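Local coordinates for propionate kinase (Francisella tularensis subsp. tularensis, PDB 3KHY), which probably catalyses the reversible, magnesium-dependent transfer of phosphate from ATP to acetate or propionate, as a homodimeric member of the acetokinase family, at residues M149-A154 with N167-G172; G90-K95 with I107-A112. One frame throughout, in Å; residues are numbered along the deposited sequence.

Contact 1: residues M149-A154 with N167-G172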
# COMPACT_ATOMS: atom_id res chain seq x y z
N MSE A 149 0.38 -14.93 9.48
CA MSE A 149 -0.57 -14.16 8.67
C MSE A 149 -1.34 -15.09 7.74
O MSE A 149 -0.74 -15.90 7.03
CB MSE A 149 0.14 -13.12 7.80
CG MSE A 149 0.77 -11.96 8.49
SE MSE A 149 1.23 -10.69 7.05
CE MSE A 149 2.76 -11.66 6.32
N PRO A 150 -2.68 -15.00 7.72
CA PRO A 150 -3.40 -15.89 6.81
C PRO A 150 -3.22 -15.48 5.36
O PRO A 150 -2.85 -14.33 5.08
CB PRO A 150 -4.86 -15.72 7.22
CG PRO A 150 -4.91 -14.42 7.95
CD PRO A 150 -3.58 -14.27 8.63
N SER A 151 -3.47 -16.40 4.44
CA SER A 151 -3.24 -16.17 3.01
C SER A 151 -4.04 -15.03 2.41
O SER A 151 -3.52 -14.31 1.56
CB SER A 151 -3.52 -17.47 2.23
OG SER A 151 -2.57 -18.46 2.59
N TYR A 152 -5.29 -14.85 2.83
CA TYR A 152 -6.08 -13.75 2.28
C TYR A 152 -5.51 -12.38 2.69
O TYR A 152 -5.90 -11.35 2.15
CB TYR A 152 -7.57 -13.86 2.64
CG TYR A 152 -7.92 -13.52 4.07
CD1 TYR A 152 -8.35 -12.24 4.43
CD2 TYR A 152 -7.83 -14.48 5.07
CE1 TYR A 152 -8.67 -11.93 5.75
CE2 TYR A 152 -8.16 -14.18 6.39
CZ TYR A 152 -8.57 -12.91 6.72
OH TYR A 152 -8.89 -12.62 8.03
N ILE A 153 -4.60 -12.39 3.65
CA ILE A 153 -3.94 -11.16 4.08
C ILE A 153 -2.53 -11.05 3.46
O ILE A 153 -2.15 -9.99 2.98
CB ILE A 153 -3.85 -11.07 5.61
CG1 ILE A 153 -5.24 -10.79 6.19
CG2 ILE A 153 -2.88 -9.94 6.03
CD1 ILE A 153 -5.33 -10.88 7.71
N ALA A 154 -1.80 -12.16 3.43
CA ALA A 154 -0.41 -12.17 2.97
C ALA A 154 -0.25 -12.16 1.45
O ALA A 154 0.70 -11.57 0.94
CB ALA A 154 0.32 -13.37 3.56
N ASN A 167 6.87 -17.67 -5.14
CA ASN A 167 6.88 -17.31 -3.73
C ASN A 167 6.76 -15.80 -3.48
O ASN A 167 7.28 -15.29 -2.48
CB ASN A 167 8.15 -17.85 -3.08
CG ASN A 167 8.30 -19.35 -3.28
OD1 ASN A 167 7.41 -20.12 -2.91
ND2 ASN A 167 9.40 -19.77 -3.88
N ILE A 168 6.10 -15.10 -4.39
CA ILE A 168 5.90 -13.67 -4.22
C ILE A 168 4.65 -13.42 -3.39
O ILE A 168 3.54 -13.75 -3.82
CB ILE A 168 5.79 -12.94 -5.58
CG1 ILE A 168 7.05 -13.16 -6.40
CG2 ILE A 168 5.53 -11.45 -5.37
CD1 ILE A 168 6.94 -12.70 -7.84
N ARG A 169 4.86 -12.86 -2.21
CA ARG A 169 3.78 -12.57 -1.24
C ARG A 169 4.38 -11.65 -0.18
O ARG A 169 5.58 -11.39 -0.18
CB ARG A 169 3.28 -13.85 -0.56
CG ARG A 169 4.39 -14.52 0.26
CD ARG A 169 4.11 -15.97 0.66
NE ARG A 169 3.05 -16.13 1.65
CZ ARG A 169 1.91 -16.78 1.43
NH1 ARG A 169 1.68 -17.31 0.23
NH2 ARG A 169 0.99 -16.89 2.39
N LYS A 170 3.53 -11.14 0.71
CA LYS A 170 4.01 -10.38 1.84
C LYS A 170 4.65 -11.32 2.87
O LYS A 170 4.02 -12.30 3.28
CB LYS A 170 2.85 -9.63 2.48
CG LYS A 170 3.24 -8.90 3.79
CD LYS A 170 2.05 -8.14 4.34
CE LYS A 170 1.94 -6.80 3.63
NZ LYS A 170 0.98 -5.90 4.28
N TYR A 171 5.89 -11.02 3.27
CA TYR A 171 6.54 -11.72 4.39
C TYR A 171 6.71 -10.82 5.61
O TYR A 171 6.73 -11.31 6.74
CB TYR A 171 7.93 -12.23 3.98
CG TYR A 171 7.87 -13.29 2.92
CD1 TYR A 171 7.61 -14.61 3.25
CD2 TYR A 171 8.03 -12.98 1.58
CE1 TYR A 171 7.52 -15.60 2.27
CE2 TYR A 171 7.96 -13.96 0.60
CZ TYR A 171 7.70 -15.27 0.95
OH TYR A 171 7.61 -16.24 -0.03
N GLY A 172 6.86 -9.52 5.39
CA GLY A 172 7.14 -8.61 6.48
C GLY A 172 8.56 -8.77 6.99
O GLY A 172 9.33 -9.57 6.45
O HOH W 1 1.63 -16.20 5.70
O HOH W 2 -0.74 -18.59 0.68
O HOH W 3 -2.08 -7.01 4.14

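Contact 2: residues G90-K95 with I107-A112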
# COMPACT_ATOMS: atom_id res chain seq x y z
N GLY A 90 11.67 -17.05 4.08
CA GLY A 90 10.59 -17.42 3.17
C GLY A 90 9.44 -18.10 3.88
O GLY A 90 9.12 -17.77 5.02
N GLN A 91 8.83 -19.07 3.21
CA GLN A 91 7.75 -19.84 3.83
C GLN A 91 8.27 -21.10 4.52
O GLN A 91 7.50 -21.85 5.11
CB GLN A 91 6.68 -20.20 2.81
CG GLN A 91 5.85 -19.00 2.37
CD GLN A 91 4.61 -19.42 1.60
OE1 GLN A 91 4.66 -19.56 0.37
NE2 GLN A 91 3.51 -19.61 2.31
N TYR A 92 9.58 -21.31 4.46
CA TYR A 92 10.20 -22.48 5.09
C TYR A 92 10.21 -22.41 6.61
O TYR A 92 10.10 -23.44 7.27
CB TYR A 92 11.64 -22.63 4.62
CG TYR A 92 11.81 -23.00 3.17
CD1 TYR A 92 11.58 -24.30 2.73
CD2 TYR A 92 12.23 -22.06 2.24
CE1 TYR A 92 11.74 -24.64 1.40
CE2 TYR A 92 12.39 -22.39 0.91
CZ TYR A 92 12.14 -23.69 0.50
OH TYR A 92 12.31 -24.03 -0.83
N PHE A 93 10.38 -21.22 7.17
CA PHE A 93 10.62 -21.12 8.60
C PHE A 93 9.60 -20.25 9.32
O PHE A 93 9.52 -19.04 9.07
CB PHE A 93 12.02 -20.59 8.87
CG PHE A 93 13.12 -21.48 8.34
CD1 PHE A 93 13.45 -22.65 8.99
CD2 PHE A 93 13.82 -21.13 7.20
CE1 PHE A 93 14.46 -23.47 8.51
CE2 PHE A 93 14.84 -21.95 6.71
CZ PHE A 93 15.16 -23.12 7.38
N SER A 94 8.85 -20.87 10.23
CA SER A 94 7.87 -20.15 11.04
C SER A 94 8.35 -20.08 12.48
O SER A 94 7.63 -19.61 13.36
CB SER A 94 6.53 -20.87 10.97
OG SER A 94 6.65 -22.17 11.50
N LYS A 95 9.57 -20.55 12.73
CA LYS A 95 10.17 -20.49 14.05
C LYS A 95 11.67 -20.68 13.92
O LYS A 95 12.16 -21.03 12.85
CB LYS A 95 9.59 -21.59 14.94
CG LYS A 95 9.79 -22.97 14.35
CD LYS A 95 9.22 -24.07 15.23
CE LYS A 95 9.37 -25.42 14.55
NZ LYS A 95 8.65 -26.50 15.28
N ILE A 107 17.68 -22.45 4.11
CA ILE A 107 18.17 -21.08 4.13
C ILE A 107 18.75 -20.70 2.77
O ILE A 107 18.52 -19.60 2.27
CB ILE A 107 19.25 -20.89 5.21
CG1 ILE A 107 18.63 -21.05 6.60
CG2 ILE A 107 19.89 -19.50 5.08
CD1 ILE A 107 19.64 -21.00 7.73
N LYS A 108 19.50 -21.62 2.17
CA LYS A 108 20.11 -21.36 0.88
C LYS A 108 19.04 -21.13 -0.19
O LYS A 108 19.23 -20.36 -1.13
CB LYS A 108 21.03 -22.52 0.49
CG LYS A 108 21.55 -22.47 -0.94
CD LYS A 108 22.49 -23.63 -1.25
CE LYS A 108 23.90 -23.40 -0.71
NZ LYS A 108 23.99 -23.33 0.78
N ALA A 109 17.90 -21.80 -0.06
CA ALA A 109 16.82 -21.67 -1.04
C ALA A 109 16.14 -20.31 -0.94
O ALA A 109 15.39 -19.92 -1.85
CB ALA A 109 15.82 -22.80 -0.90
N CYS A 110 16.41 -19.58 0.14
CA CYS A 110 15.81 -18.27 0.38
C CYS A 110 16.70 -17.13 -0.13
O CYS A 110 16.37 -15.96 0.03
CB CYS A 110 15.54 -18.07 1.87
SG CYS A 110 14.25 -19.13 2.56
N ILE A 111 17.83 -17.48 -0.74
CA ILE A 111 18.75 -16.49 -1.27
C ILE A 111 18.05 -15.48 -2.18
O ILE A 111 18.26 -14.27 -2.05
CB ILE A 111 19.91 -17.14 -2.04
CG1 ILE A 111 20.77 -17.99 -1.10
CG2 ILE A 111 20.77 -16.08 -2.70
CD1 ILE A 111 21.55 -17.19 -0.11
N ALA A 112 17.22 -15.97 -3.11
CA ALA A 112 16.51 -15.08 -4.03
C ALA A 112 15.65 -14.04 -3.30
O ALA A 112 15.42 -12.94 -3.81
CB ALA A 112 15.66 -15.88 -4.99

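Contact 1: residues M149-A154 with N167-G172
Lys170 N donates to Ala154 O, 2.9 Å away, in the single direct hydrogen bond between the two segments. The bond is nearly straight, 163° at the hydrogen. It ties the short helix 151-154 to the loop that leads to helix 175-188.

The packing of carbon on carbon and on carbonyl oxygen lies close to this bond. Met149, present as selenomethionine, and Lys170 lay their side chains across each other at about a right angle. Met149 SE rests 3.8 Å from Lys170 CD. The terminal methyl is bent back at chi3 (-74°), and Met149 CE comes 3.4 Å from Lys170 O. Lys170 CB packs on the carbonyl oxygen of Ala154 at 3.3 Å. Ala154 CB touches both Lys170 O and Arg169 NH2.

The remaining polar links run through water. Arg169 turns its guanidinium edge to the start of the helix. One water in that plane is 2.8 Å from Arg169 NH1 and 2.6 Å from Ser151 OG. A second donates to Met149 O and has a weak bond from Arg169 NH2. A third bridges Lys170 NZ and Ile153 O, but the ammonium also bonds directly to Thr218 O, at the end of strand 214-218. Arg169 CG lies on one face of the Tyr171 ring, near the rim, which would restrict the start of the arginine chain.

The charged ends therefore meet the short helix largely through water, while one backbone bond and aliphatic carbon fix the spacing. Through its waters the guanidinium reaches Ser151 OG and Met149 O indirectly, and its charge would probably polarise those waters.

Contact 2: residues G90-K95 with I107-A112
Cys110 SG meets the edge of the Tyr92 ring and the backbone of Gly90 together. Cys110 SG lies 3.6 Å from Tyr92 CD2 and 4.8 Å from the ring centroid. The direction to the sulfur is 74° off the ring normal, so this is an edge-on sulfur-aromatic contact. Cys110 SG is also 3.6 Å from Gly90 N, whose hydrogen bond goes to His88 ND1. The chi1 of Cys110 (-68°) places SG beside the backbone N, where it reaches Gly90 and Tyr92. Gly90 has positive phi, and a CB there would crowd the sulfur, so the lack of a side chain suits the close approach.

Phe93 makes the other half of the buried side. Its ring points an edge at the helix, with Ile107 N near the ring plane. Phe93 CE2 is 3.9 Å from Ile107 CG1, and the two side chains cross at about a right angle. Phe93 also stacks on Phe141 of strand 137-141. Ile107 reaches the same strand at Ala139 and Phe141, and touches Ile122 of helix 118-131.

The outer side is looser. Tyr92 and Ala109 are both exposed to solvent. At the far end of the tyrosine, Ala109 CB is 3.7 Å from Tyr92 OH and 3.9 Å from Tyr92 CE2. The methyl comes at the ring obliquely. No hydrogen bond joins the two segments, and the contact rests on sulfur, ring edges and aliphatic carbon.

The C-terminal end of helix 101-109 thus packs against the loop between strands 79-86 and 97-98, beside the large mixed sheet. This belongs to the actin-like ATPase fold of the acetokinase family, in the part that carries the predicted substrate-binding Arg85 and catalytic Asp142.

Contact 2 closes along the chain before contact 1 opens, and their centres lie 14 Å apart. They touch directly. Arg169 CZ of contact 1 is 3.4 Å from Gln91 NE2 of contact 2. Tyr171 CE1 packs 3.5 Å from Gly90 C and also meets Gln91 CG. His88 touches both: its ND1 accepts from Gly90 N, and its ring meets Tyr171 edge-to-face. Both contacts lie near the predicted active site. The side chain of Tyr171 is about 9 Å from that of Asp142, the predicted proton donor or acceptor, and Gly90 lies about 10 Å from the side chain of Asp142. Tyr171 is also about 11 Å, side chain to side chain, from His174, a predicted transition-state stabiliser.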